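Local atomic coordinates of DNA repair and telomere maintenance protein nbs1 (Schizosaccharomyces pombe, PDB entry 3HUF), a protein that acts in the MRN complex, where its FHA and BRCT domains bind phosphorylated partners such as Ctp1, in repairing DNA double-strand breaks and maintaining telomeres. Residues R114-Q119 with L136-G141; H150-R155 with V174-S179; G158-V163 with N212-S217. All coordinates share one frame; numbering follows the deposited sequence.

Contact 1 (R114-Q119 with L136-G141); sequences RSMCIQ and LGIPTG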
ATOM      1  N   ARG A 114       0.513   0.186   9.976  1.00 38.23           N
ATOM      2  CA  ARG A 114       1.231   0.817   8.884  1.00 39.35           C
ATOM      3  C   ARG A 114       0.471   0.499   7.594  1.00 39.58           C
ATOM      4  O   ARG A 114       0.158  -0.661   7.347  1.00 38.88           O
ATOM      5  CB  ARG A 114       2.662   0.261   8.796  1.00 39.02           C
ATOM      6  CG  ARG A 114       3.589   0.982   7.802  1.00 41.62           C
ATOM      7  CD  ARG A 114       5.118   0.609   7.985  1.00 41.78           C
ATOM      8  NE  ARG A 114       5.742   1.090   9.230  1.00 42.01           N
ATOM      9  CZ  ARG A 114       6.074   2.359   9.474  1.00 46.29           C
ATOM     10  NH1 ARG A 114       5.822   3.309   8.568  1.00 45.57           N
ATOM     11  NH2 ARG A 114       6.641   2.693  10.636  1.00 45.22           N
ATOM     12  N   SER A 115       0.189   1.525   6.787  1.00 39.48           N
ATOM     13  CA  SER A 115      -0.493   1.368   5.495  1.00 40.25           C
ATOM     14  C   SER A 115       0.284   0.502   4.536  1.00 40.23           C
ATOM     15  O   SER A 115       1.479   0.703   4.330  1.00 40.54           O
ATOM     16  CB  SER A 115      -0.696   2.727   4.825  1.00 40.43           C
ATOM     17  OG  SER A 115      -1.664   3.476   5.519  1.00 42.91           O
ATOM     18  N   MET A 116      -0.403  -0.463   3.943  1.00 39.97           N
ATOM     19  CA  MET A 116       0.197  -1.313   2.930  1.00 39.96           C
ATOM     20  C   MET A 116      -0.932  -2.068   2.273  1.00 40.11           C
ATOM     21  O   MET A 116      -1.551  -2.943   2.898  1.00 39.47           O
ATOM     22  CB  MET A 116       1.207  -2.285   3.531  1.00 40.28           C
ATOM     23  CG  MET A 116       2.102  -2.930   2.494  1.00 42.36           C
ATOM     24  SD  MET A 116       3.314  -4.064   3.205  1.00 49.13           S
ATOM     25  CE  MET A 116       4.279  -4.329   1.712  1.00 46.75           C
ATOM     26  N   CYS A 117      -1.216  -1.678   1.029  1.00 39.95           N
ATOM     27  CA  CYS A 117      -2.244  -2.287   0.196  1.00 39.76           C
ATOM     28  C   CYS A 117      -1.631  -2.446  -1.173  1.00 38.42           C
ATOM     29  O   CYS A 117      -1.090  -1.491  -1.722  1.00 37.20           O
ATOM     30  CB  CYS A 117      -3.489  -1.392   0.075  1.00 39.83           C
ATOM     31  SG  CYS A 117      -4.495  -1.261   1.567  1.00 45.01           S
ATOM     32  N   ILE A 118      -1.733  -3.650  -1.718  1.00 37.87           N
ATOM     33  CA  ILE A 118      -1.008  -4.003  -2.940  1.00 36.98           C
ATOM     34  C   ILE A 118      -1.960  -4.198  -4.121  1.00 36.59           C
ATOM     35  O   ILE A 118      -2.829  -5.070  -4.092  1.00 35.99           O
ATOM     36  CB  ILE A 118      -0.080  -5.242  -2.724  1.00 37.66           C
ATOM     37  CG1 ILE A 118       1.053  -4.912  -1.725  1.00 37.23           C
ATOM     38  CG2 ILE A 118       0.509  -5.705  -4.051  1.00 35.78           C
ATOM     39  CD1 ILE A 118       2.076  -6.025  -1.525  1.00 38.76           C
ATOM     40  N   GLN A 119      -1.810  -3.362  -5.152  1.00 35.97           N
ATOM     41  CA  GLN A 119      -2.595  -3.519  -6.369  1.00 35.41           C
ATOM     42  C   GLN A 119      -1.849  -4.397  -7.356  1.00 36.13           C
ATOM     43  O   GLN A 119      -0.633  -4.276  -7.477  1.00 36.40           O
ATOM     44  CB  GLN A 119      -2.908  -2.162  -7.011  1.00 35.49           C
ATOM     45  CG  GLN A 119      -3.682  -2.279  -8.347  1.00 34.21           C
ATOM     46  CD  GLN A 119      -4.098  -0.942  -8.890  1.00 35.92           C
ATOM     47  OE1 GLN A 119      -3.493   0.071  -8.572  1.00 39.21           O
ATOM     48  NE2 GLN A 119      -5.143  -0.923  -9.709  1.00 35.93           N
ATOM     49  N   LEU A 136      -0.486 -12.269   5.590  1.00 37.77           N
ATOM     50  CA  LEU A 136       0.395 -11.303   6.223  1.00 37.82           C
ATOM     51  C   LEU A 136      -0.327 -10.056   6.722  1.00 37.76           C
ATOM     52  O   LEU A 136       0.290  -9.228   7.377  1.00 38.56           O
ATOM     53  CB  LEU A 136       1.510 -10.860   5.256  1.00 37.35           C
ATOM     54  CG  LEU A 136       2.436 -11.938   4.686  1.00 37.11           C
ATOM     55  CD1 LEU A 136       3.502 -11.335   3.742  1.00 37.49           C
ATOM     56  CD2 LEU A 136       3.097 -12.728   5.828  1.00 36.84           C
ATOM     57  N   GLY A 137      -1.608  -9.912   6.398  1.00 37.89           N
ATOM     58  CA  GLY A 137      -2.385  -8.697   6.727  1.00 37.65           C
ATOM     59  C   GLY A 137      -2.377  -7.638   5.642  1.00 37.69           C
ATOM     60  O   GLY A 137      -2.630  -6.447   5.908  1.00 37.65           O
ATOM     61  N   ILE A 138      -2.054  -8.055   4.414  1.00 37.16           N
ATOM     62  CA  ILE A 138      -1.913  -7.108   3.316  1.00 36.94           C
ATOM     63  C   ILE A 138      -3.115  -7.232   2.369  1.00 36.56           C
ATOM     64  O   ILE A 138      -3.240  -8.223   1.669  1.00 37.49           O
ATOM     65  CB  ILE A 138      -0.547  -7.256   2.547  1.00 37.21           C
ATOM     66  CG1 ILE A 138       0.641  -7.055   3.502  1.00 37.04           C
ATOM     67  CG2 ILE A 138      -0.447  -6.212   1.365  1.00 35.59           C
ATOM     68  CD1 ILE A 138       2.009  -7.611   2.933  1.00 35.61           C
ATOM     69  N   PRO A 139      -4.016  -6.226   2.368  1.00 36.60           N
ATOM     70  CA  PRO A 139      -5.113  -6.235   1.388  1.00 36.35           C
ATOM     71  C   PRO A 139      -4.580  -6.072  -0.034  1.00 36.82           C
ATOM     72  O   PRO A 139      -3.542  -5.419  -0.255  1.00 37.05           O
ATOM     73  CB  PRO A 139      -5.981  -5.032   1.788  1.00 35.88           C
ATOM     74  CG  PRO A 139      -5.543  -4.663   3.199  1.00 36.80           C
ATOM     75  CD  PRO A 139      -4.078  -5.044   3.255  1.00 35.74           C
ATOM     76  N   THR A 140      -5.283  -6.689  -0.980  1.00 36.74           N
ATOM     77  CA  THR A 140      -4.880  -6.711  -2.379  1.00 37.15           C
ATOM     78  C   THR A 140      -6.112  -6.498  -3.245  1.00 37.50           C
ATOM     79  O   THR A 140      -7.253  -6.695  -2.777  1.00 37.71           O
ATOM     80  CB  THR A 140      -4.295  -8.065  -2.749  1.00 36.96           C
ATOM     81  OG1 THR A 140      -5.192  -9.088  -2.296  1.00 37.10           O
ATOM     82  CG2 THR A 140      -2.940  -8.285  -2.089  1.00 35.84           C
ATOM     83  N   GLY A 141      -5.886  -6.132  -4.506  1.00 36.79           N
ATOM     84  CA  GLY A 141      -6.970  -5.914  -5.453  1.00 36.87           C
ATOM     85  C   GLY A 141      -6.448  -5.610  -6.839  1.00 37.59           C
ATOM     86  O   GLY A 141      -5.233  -5.531  -7.055  1.00 36.91           O
TER
HETATM   87  O   HOH W   1      -0.972  -4.203   5.288  1.00 27.04           O
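Met116, Ile118 and Ile138 pack together where a beta-alpha-beta unit of the first BRCT domain closes: strand 118-120 leads through helix 123-134 to strand 140-141, which pairs with it in parallel. The Met116 and Ile138 side chains cross obliquely. Met116 has CG anti to its backbone N (chi1 -165°) and continues fully extended, reaching Ile138 with its thioether, SD lying 3.8 Å from Ile138 CD1. The other branch of Ile138 turns to Ile118, with CG2 3.7 Å from Ile118 CG1; the two branches of one beta-branched residue thus serve two different partners. The side chains of Ile118 and Thr140 lie on the sheet face covered by helix 123-134, where both touch Leu133. A different pair meets at Cys117 and Pro139: the sulfur SG of Cys117 rests 3.9 Å from Pro139 CG, and both residues also touch Tyr60 of helix 57-62, in the FHA part of the chain. Two small, apolar groups suit this junction between domains.

The backbone pairing is uneven. Ile118 N donates to Pro139 O over 2.9 Å, almost straight at 171°, whereas the bond from Gly141 N to Ile118 O is longer and more bent, 3.3 Å and 141°. Just before the strand, Gly137 ends the preceding helix in a Schellman motif; at its backbone angles a CB would press on the carbonyl O of Leu136, which calls for glycine. Pro139 has no N-H to offer the chain opposite; its CD instead sits 3.3 Å from Met116 O. That carbonyl is served by a water, which donates one hydrogen to Met116 O at 2.8 Å and the other to Gly137 O at 2.9 Å.

Contact 2 (H150-R155 with V174-S179); sequences HFVMNR and VIIDDS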
ATOM      1  N   HIS A 150       1.483  -0.022  -3.003  1.00 37.08           N
ATOM      2  CA  HIS A 150       2.411  -0.716  -3.912  1.00 36.21           C
ATOM      3  C   HIS A 150       1.647  -1.291  -5.063  1.00 36.71           C
ATOM      4  O   HIS A 150       0.482  -1.681  -4.904  1.00 36.85           O
ATOM      5  CB  HIS A 150       3.144  -1.847  -3.195  1.00 36.31           C
ATOM      6  CG  HIS A 150       4.040  -1.382  -2.093  1.00 36.02           C
ATOM      7  ND1 HIS A 150       3.559  -0.969  -0.867  1.00 35.62           N
ATOM      8  CD2 HIS A 150       5.389  -1.277  -2.025  1.00 35.49           C
ATOM      9  CE1 HIS A 150       4.572  -0.614  -0.093  1.00 36.85           C
ATOM     10  NE2 HIS A 150       5.696  -0.810  -0.765  1.00 38.62           N
ATOM     11  N   PHE A 151       2.309  -1.361  -6.217  1.00 36.78           N
ATOM     12  CA  PHE A 151       1.684  -1.825  -7.437  1.00 37.40           C
ATOM     13  C   PHE A 151       2.568  -2.873  -8.065  1.00 37.58           C
ATOM     14  O   PHE A 151       3.730  -2.598  -8.330  1.00 36.94           O
ATOM     15  CB  PHE A 151       1.497  -0.661  -8.422  1.00 37.17           C
ATOM     16  CG  PHE A 151       0.863  -1.071  -9.731  1.00 38.20           C
ATOM     17  CD1 PHE A 151      -0.509  -1.068  -9.876  1.00 36.48           C
ATOM     18  CD2 PHE A 151       1.655  -1.474 -10.820  1.00 38.07           C
ATOM     19  CE1 PHE A 151      -1.100  -1.453 -11.078  1.00 38.90           C
ATOM     20  CE2 PHE A 151       1.075  -1.859 -12.024  1.00 38.75           C
ATOM     21  CZ  PHE A 151      -0.303  -1.842 -12.158  1.00 37.94           C
ATOM     22  N   VAL A 152       2.010  -4.063  -8.307  1.00 37.87           N
ATOM     23  CA  VAL A 152       2.758  -5.148  -8.934  1.00 38.61           C
ATOM     24  C   VAL A 152       2.562  -5.145 -10.430  1.00 39.29           C
ATOM     25  O   VAL A 152       1.488  -5.509 -10.900  1.00 39.63           O
ATOM     26  CB  VAL A 152       2.294  -6.540  -8.446  1.00 39.16           C
ATOM     27  CG1 VAL A 152       3.244  -7.628  -8.981  1.00 36.45           C
ATOM     28  CG2 VAL A 152       2.203  -6.569  -6.920  1.00 37.95           C
ATOM     29  N   MET A 153       3.590  -4.756 -11.177  1.00 40.06           N
ATOM     30  CA  MET A 153       3.521  -4.811 -12.641  1.00 41.22           C
ATOM     31  C   MET A 153       3.741  -6.235 -13.094  1.00 41.98           C
ATOM     32  O   MET A 153       4.443  -6.992 -12.408  1.00 41.98           O
ATOM     33  CB  MET A 153       4.579  -3.908 -13.271  1.00 41.11           C
ATOM     34  CG  MET A 153       5.941  -4.054 -12.658  1.00 41.15           C
ATOM     35  SD  MET A 153       7.331  -3.433 -13.626  1.00 46.72           S
ATOM     36  CE  MET A 153       6.731  -1.932 -14.289  1.00 47.03           C
ATOM     37  N   ASN A 154       3.158  -6.605 -14.238  1.00 42.68           N
ATOM     38  CA  ASN A 154       3.472  -7.894 -14.863  1.00 44.46           C
ATOM     39  C   ASN A 154       4.937  -7.947 -15.281  1.00 44.87           C
ATOM     40  O   ASN A 154       5.574  -6.900 -15.474  1.00 44.49           O
ATOM     41  CB  ASN A 154       2.596  -8.201 -16.100  1.00 44.63           C
ATOM     42  CG  ASN A 154       1.110  -8.072 -15.824  1.00 47.94           C
ATOM     43  OD1 ASN A 154       0.662  -8.129 -14.664  1.00 50.08           O
ATOM     44  ND2 ASN A 154       0.324  -7.879 -16.898  1.00 50.31           N
ATOM     45  N   ARG A 155       5.457  -9.170 -15.396  1.00 45.63           N
ATOM     46  CA  ARG A 155       6.759  -9.428 -16.008  1.00 46.87           C
ATOM     47  C   ARG A 155       6.872  -8.607 -17.284  1.00 47.16           C
ATOM     48  O   ARG A 155       6.098  -8.807 -18.226  1.00 46.84           O
ATOM     49  CB  ARG A 155       6.879 -10.915 -16.343  1.00 46.77           C
ATOM     50  CG  ARG A 155       8.262 -11.404 -16.698  1.00 48.24           C
ATOM     51  CD  ARG A 155       8.204 -12.872 -17.136  1.00 49.18           C
ATOM     52  NE  ARG A 155       9.494 -13.375 -17.579  1.00 50.54           N
ATOM     53  CZ  ARG A 155      10.286 -14.139 -16.831  1.00 52.28           C
ATOM     54  NH1 ARG A 155       9.906 -14.490 -15.604  1.00 51.54           N
ATOM     55  NH2 ARG A 155      11.459 -14.554 -17.308  1.00 51.28           N
ATOM     56  N   VAL A 174       4.762   2.947  -5.141  1.00 38.28           N
ATOM     57  CA  VAL A 174       5.961   2.124  -5.250  1.00 37.37           C
ATOM     58  C   VAL A 174       5.670   0.941  -6.187  1.00 36.92           C
ATOM     59  O   VAL A 174       4.751   0.169  -5.969  1.00 35.77           O
ATOM     60  CB  VAL A 174       6.412   1.620  -3.846  1.00 37.44           C
ATOM     61  CG1 VAL A 174       7.675   0.759  -3.948  1.00 37.81           C
ATOM     62  CG2 VAL A 174       6.651   2.798  -2.907  1.00 35.72           C
ATOM     63  N   ILE A 175       6.457   0.809  -7.253  1.00 37.12           N
ATOM     64  CA  ILE A 175       6.210  -0.249  -8.215  1.00 36.20           C
ATOM     65  C   ILE A 175       7.084  -1.447  -7.889  1.00 37.00           C
ATOM     66  O   ILE A 175       8.287  -1.338  -7.731  1.00 36.81           O
ATOM     67  CB  ILE A 175       6.408   0.249  -9.670  1.00 36.79           C
ATOM     68  CG1 ILE A 175       5.357   1.328  -9.999  1.00 35.31           C
ATOM     69  CG2 ILE A 175       6.354  -0.929 -10.669  1.00 34.53           C
ATOM     70  CD1 ILE A 175       5.638   2.026 -11.297  1.00 36.60           C
ATOM     71  N   ILE A 176       6.466  -2.606  -7.743  1.00 37.37           N
ATOM     72  CA  ILE A 176       7.237  -3.782  -7.403  1.00 38.21           C
ATOM     73  C   ILE A 176       6.997  -4.846  -8.454  1.00 38.36           C
ATOM     74  O   ILE A 176       6.207  -4.644  -9.387  1.00 37.93           O
ATOM     75  CB  ILE A 176       6.853  -4.307  -5.996  1.00 38.08           C
ATOM     76  CG1 ILE A 176       5.335  -4.503  -5.896  1.00 37.78           C
ATOM     77  CG2 ILE A 176       7.373  -3.352  -4.921  1.00 37.34           C
ATOM     78  CD1 ILE A 176       4.870  -5.053  -4.561  1.00 37.64           C
ATOM     79  N   ASP A 177       7.660  -5.980  -8.291  1.00 39.11           N
ATOM     80  CA  ASP A 177       7.378  -7.114  -9.134  1.00 39.80           C
ATOM     81  C   ASP A 177       7.431  -8.420  -8.368  1.00 40.43           C
ATOM     82  O   ASP A 177       7.557  -8.435  -7.146  1.00 39.52           O
ATOM     83  CB  ASP A 177       8.281  -7.136 -10.383  1.00 40.02           C
ATOM     84  CG  ASP A 177       9.766  -7.294 -10.067  1.00 41.51           C
ATOM     85  OD1 ASP A 177      10.553  -7.109 -11.005  1.00 43.97           O
ATOM     86  OD2 ASP A 177      10.179  -7.617  -8.927  1.00 43.28           O
ATOM     87  N   ASP A 178       7.301  -9.496  -9.141  1.00 41.27           N
ATOM     88  CA  ASP A 178       7.405 -10.892  -8.736  1.00 42.15           C
ATOM     89  C   ASP A 178       8.512 -11.190  -7.723  1.00 41.72           C
ATOM     90  O   ASP A 178       8.295 -11.918  -6.758  1.00 41.62           O
ATOM     91  CB  ASP A 178       7.701 -11.683 -10.021  1.00 43.49           C
ATOM     92  CG  ASP A 178       7.247 -13.101  -9.947  1.00 46.71           C
ATOM     93  OD1 ASP A 178       6.059 -13.339 -10.259  1.00 52.40           O
ATOM     94  OD2 ASP A 178       8.087 -13.977  -9.613  1.00 50.37           O
ATOM     95  N   SER A 179       9.710 -10.652  -7.958  1.00 41.73           N
ATOM     96  CA  SER A 179      10.866 -10.917  -7.088  1.00 41.57           C
ATOM     97  C   SER A 179      10.638 -10.428  -5.646  1.00 41.28           C
ATOM     98  O   SER A 179      11.056 -11.082  -4.693  1.00 42.02           O
ATOM     99  CB  SER A 179      12.161 -10.325  -7.682  1.00 41.56           C
ATOM    100  OG  SER A 179      12.159  -8.902  -7.612  1.00 42.95           O
TER
HETATM  101  O   HOH W   2       5.997  -9.169 -11.838  1.00 41.49           O
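Ile176 and His150 bury the largest areas here, followed by Met153. Ile176 holds CG1 between its backbone N and carbonyl carbon (chi1 53°); beyond it, CD1 is 3.9 Å from Val152 CG2 and equally near His150 CB. An alanine here, lacking CG1, CG2 and CD1, would probably open a gap beside Val152 CG2 and His150 CB and leave the imidazole edge less firmly held. The His150 and Val174 side chains lie side by side, pointing the same way, with His150 CD2 3.6 Å from Val174 CB; the branched valine gives the ring both CB and CG1 to pack on. Met153 crosses Ile175 at about a right angle: its CG touches Ile175 CG2 at 3.7 Å, and the bend at chi3 brings CE back to the same methyl.

Three backbone bonds bind the strands: Phe151 N to Val174 O, Ile176 N to Phe151 O at 2.8 Å, and Met153 N to Ile176 O at 3.2 Å. Asp177 is the N-cap of helix 178-184: its OD2 accepts a weak bond from Ser179 N and a shorter one, 2.7 Å, from Ser179 OG. Parallel strands 150-152 and 174-176, joined through helix 163-170, form a beta-alpha-beta unit of the four-stranded BRCT sheet.

Contact 3 (G158-V163 with N212-S217); sequences GSSITV and NDQFPS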
ATOM      1  N   GLY A 158       9.925  -7.916 -22.182  1.00 47.13           N
ATOM      2  CA  GLY A 158      10.441  -7.177 -23.342  1.00 46.46           C
ATOM      3  C   GLY A 158       9.364  -6.392 -24.095  1.00 46.42           C
ATOM      4  O   GLY A 158       9.501  -6.121 -25.291  1.00 46.01           O
ATOM      5  N   SER A 159       8.287  -6.022 -23.398  1.00 46.07           N
ATOM      6  CA  SER A 159       7.162  -5.335 -24.033  1.00 46.04           C
ATOM      7  C   SER A 159       6.744  -4.068 -23.280  1.00 45.75           C
ATOM      8  O   SER A 159       7.258  -3.780 -22.191  1.00 46.45           O
ATOM      9  CB  SER A 159       5.960  -6.282 -24.182  1.00 46.26           C
ATOM     10  OG  SER A 159       5.451  -6.678 -22.915  1.00 46.25           O
ATOM     11  N   SER A 160       5.799  -3.331 -23.866  1.00 44.64           N
ATOM     12  CA  SER A 160       5.295  -2.089 -23.292  1.00 43.84           C
ATOM     13  C   SER A 160       4.674  -2.308 -21.919  1.00 42.91           C
ATOM     14  O   SER A 160       4.055  -3.352 -21.673  1.00 42.74           O
ATOM     15  CB  SER A 160       4.230  -1.484 -24.206  1.00 43.37           C
ATOM     16  OG  SER A 160       4.773  -1.111 -25.456  1.00 45.79           O
ATOM     17  N   ILE A 161       4.814  -1.318 -21.037  1.00 42.07           N
ATOM     18  CA  ILE A 161       4.109  -1.354 -19.737  1.00 41.31           C
ATOM     19  C   ILE A 161       2.638  -0.934 -19.912  1.00 41.39           C
ATOM     20  O   ILE A 161       2.289  -0.243 -20.871  1.00 41.35           O
ATOM     21  CB  ILE A 161       4.786  -0.474 -18.634  1.00 41.13           C
ATOM     22  CG1 ILE A 161       4.817   1.012 -19.032  1.00 39.37           C
ATOM     23  CG2 ILE A 161       6.171  -1.038 -18.257  1.00 41.05           C
ATOM     24  CD1 ILE A 161       5.193   1.956 -17.893  1.00 38.01           C
ATOM     25  N   THR A 162       1.789  -1.366 -18.993  1.00 41.30           N
ATOM     26  CA  THR A 162       0.361  -1.077 -19.067  1.00 41.29           C
ATOM     27  C   THR A 162       0.038   0.300 -18.499  1.00 41.05           C
ATOM     28  O   THR A 162       0.846   0.886 -17.778  1.00 40.64           O
ATOM     29  CB  THR A 162      -0.439  -2.103 -18.248  1.00 41.70           C
ATOM     30  OG1 THR A 162      -0.025  -2.035 -16.878  1.00 40.26           O
ATOM     31  CG2 THR A 162      -0.237  -3.523 -18.788  1.00 40.93           C
ATOM     32  N   VAL A 163      -1.160   0.797 -18.824  1.00 40.84           N
ATOM     33  CA  VAL A 163      -1.691   2.052 -18.270  1.00 40.01           C
ATOM     34  C   VAL A 163      -1.742   2.038 -16.735  1.00 39.37           C
ATOM     35  O   VAL A 163      -1.519   3.065 -16.092  1.00 38.97           O
ATOM     36  CB  VAL A 163      -3.106   2.355 -18.810  1.00 40.43           C
ATOM     37  CG1 VAL A 163      -3.510   3.780 -18.470  1.00 39.56           C
ATOM     38  CG2 VAL A 163      -3.141   2.177 -20.302  1.00 41.38           C
ATOM     39  N   ASN A 212      15.669   1.235 -18.036  1.00 39.01           N
ATOM     40  CA  ASN A 212      14.365   0.777 -18.497  1.00 39.41           C
ATOM     41  C   ASN A 212      13.717   1.829 -19.404  1.00 39.71           C
ATOM     42  O   ASN A 212      13.340   2.897 -18.926  1.00 39.45           O
ATOM     43  CB  ASN A 212      13.485   0.469 -17.281  1.00 38.80           C
ATOM     44  CG  ASN A 212      12.300  -0.418 -17.621  1.00 39.13           C
ATOM     45  OD1 ASN A 212      11.751  -0.350 -18.718  1.00 39.35           O
ATOM     46  ND2 ASN A 212      11.891  -1.250 -16.667  1.00 37.75           N
ATOM     47  N   ASP A 213      13.594   1.525 -20.703  1.00 40.32           N
ATOM     48  CA  ASP A 213      13.021   2.474 -21.670  1.00 41.06           C
ATOM     49  C   ASP A 213      11.490   2.636 -21.602  1.00 41.15           C
ATOM     50  O   ASP A 213      10.872   3.224 -22.496  1.00 41.67           O
ATOM     51  CB  ASP A 213      13.486   2.168 -23.109  1.00 41.41           C
ATOM     52  CG  ASP A 213      12.777   0.955 -23.743  1.00 42.66           C
ATOM     53  OD1 ASP A 213      12.020   0.214 -23.070  1.00 42.49           O
ATOM     54  OD2 ASP A 213      13.001   0.736 -24.954  1.00 45.76           O
ATOM     55  N   GLN A 214      10.882   2.102 -20.557  1.00 40.99           N
ATOM     56  CA  GLN A 214       9.460   2.268 -20.355  1.00 41.28           C
ATOM     57  C   GLN A 214       9.220   3.294 -19.245  1.00 41.45           C
ATOM     58  O   GLN A 214       8.086   3.705 -19.002  1.00 40.87           O
ATOM     59  CB  GLN A 214       8.810   0.918 -20.013  1.00 41.41           C
ATOM     60  CG  GLN A 214       8.849  -0.108 -21.159  1.00 40.73           C
ATOM     61  CD  GLN A 214       8.010   0.325 -22.359  1.00 41.18           C
ATOM     62  OE1 GLN A 214       6.812   0.582 -22.229  1.00 39.94           O
ATOM     63  NE2 GLN A 214       8.644   0.411 -23.531  1.00 39.25           N
ATOM     64  N   PHE A 215      10.305   3.702 -18.584  1.00 41.83           N
ATOM     65  CA  PHE A 215      10.244   4.677 -17.495  1.00 42.46           C
ATOM     66  C   PHE A 215      11.233   5.807 -17.724  1.00 43.75           C
ATOM     67  O   PHE A 215      12.308   5.579 -18.282  1.00 43.55           O
ATOM     68  CB  PHE A 215      10.592   4.020 -16.163  1.00 41.44           C
ATOM     69  CG  PHE A 215       9.570   3.041 -15.681  1.00 40.39           C
ATOM     70  CD1 PHE A 215       9.712   1.683 -15.949  1.00 37.98           C
ATOM     71  CD2 PHE A 215       8.467   3.480 -14.943  1.00 38.20           C
ATOM     72  CE1 PHE A 215       8.772   0.782 -15.503  1.00 37.80           C
ATOM     73  CE2 PHE A 215       7.516   2.601 -14.497  1.00 36.47           C
ATOM     74  CZ  PHE A 215       7.655   1.250 -14.760  1.00 37.24           C
ATOM     75  N   PRO A 216      10.880   7.033 -17.288  1.00 45.26           N
ATOM     76  CA  PRO A 216      11.913   8.060 -17.179  1.00 46.44           C
ATOM     77  C   PRO A 216      12.571   7.959 -15.799  1.00 47.51           C
ATOM     78  O   PRO A 216      12.328   6.985 -15.082  1.00 47.68           O
ATOM     79  CB  PRO A 216      11.130   9.364 -17.337  1.00 46.23           C
ATOM     80  CG  PRO A 216       9.771   9.053 -16.799  1.00 45.82           C
ATOM     81  CD  PRO A 216       9.550   7.550 -16.907  1.00 45.50           C
ATOM     82  N   SER A 217      13.392   8.944 -15.440  1.00 48.72           N
ATOM     83  CA  SER A 217      14.122   8.919 -14.163  1.00 49.79           C
ATOM     84  C   SER A 217      13.229   8.930 -12.912  1.00 50.41           C
ATOM     85  O   SER A 217      13.495   8.217 -11.933  1.00 50.85           O
ATOM     86  CB  SER A 217      15.129  10.076 -14.109  1.00 49.84           C
ATOM     87  OG  SER A 217      16.247   9.828 -14.957  1.00 50.17           O
TER
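Gln214 grips the backbone of Ile161 from an unusual angle: the amide N of Ile161 reaches Gln214 OE1 at 3.0 Å from above the carboxamide, 43° out of its plane. The N-H itself points well at the oxygen, and this is the one hydrogen bond between residues 158-163 and 212-217. The glutamine chain folds at chi2 (-66°), which brings CD, and with it the carboxamide, back toward residues 158-163. Ser160 CA also approaches OE1 of Gln214, at 3.3 Å. The carboxamide nitrogen NE2 makes a weak bond to Asp213 OD1, so glutamine serves as acceptor to one loop and donor within its own.

Gln214 sits in a type I beta turn from Asn212 to Phe215, and Asn212 OD1 accepts from Gln214 N at 3.2 Å, adding an Asx turn that asparagine is well suited to make. Asn212 ND2 bonds Ile208 O and Gln156 OE1, tying the turn to the end of helix 198-209 and to the loop before helix 163-170. Gln214 O receives Trp298 NE1 from helix 294-302 of the second BRCT domain, so the turn lies where the tandem BRCT domains meet.

Apolar contact accompanies the polar one. The Ile161 and Gln214 side chains slide past each other in opposite directions, with Ile161 CG2 3.7 Å from Gln214 CB. Phe215, whose ring also meets that of Phe169, offers one face to the branched isoleucine: Ile161 CD1 stands over it, offset toward the rim, 4.0 Å from Phe215 CZ.

Overall arrangement
Contacts 1 and 2 belong to one parallel sheet, their centres 13 Å apart. Strand 118-120 lies between strands 140-141 and 150-152, and probable hydrogen bonds join Gln119 O to Val152 N (2.8 Å) and Gln119 N to His150 O (2.9 Å). Contact 3 is also centred 13 Å from contact 2 and touches it through packing, Met153 CE lying 3.3 Å from Phe215 CZ. Contact 1 is 24 Å from contact 3, centre to centre, with nearest atoms about 8 Å apart. The series thus runs from the FHA side, through the first BRCT sheet, toward the second BRCT domain. A bound thiocyanate, probably from crystallisation, lies about 5 Å from the Met116 side chain.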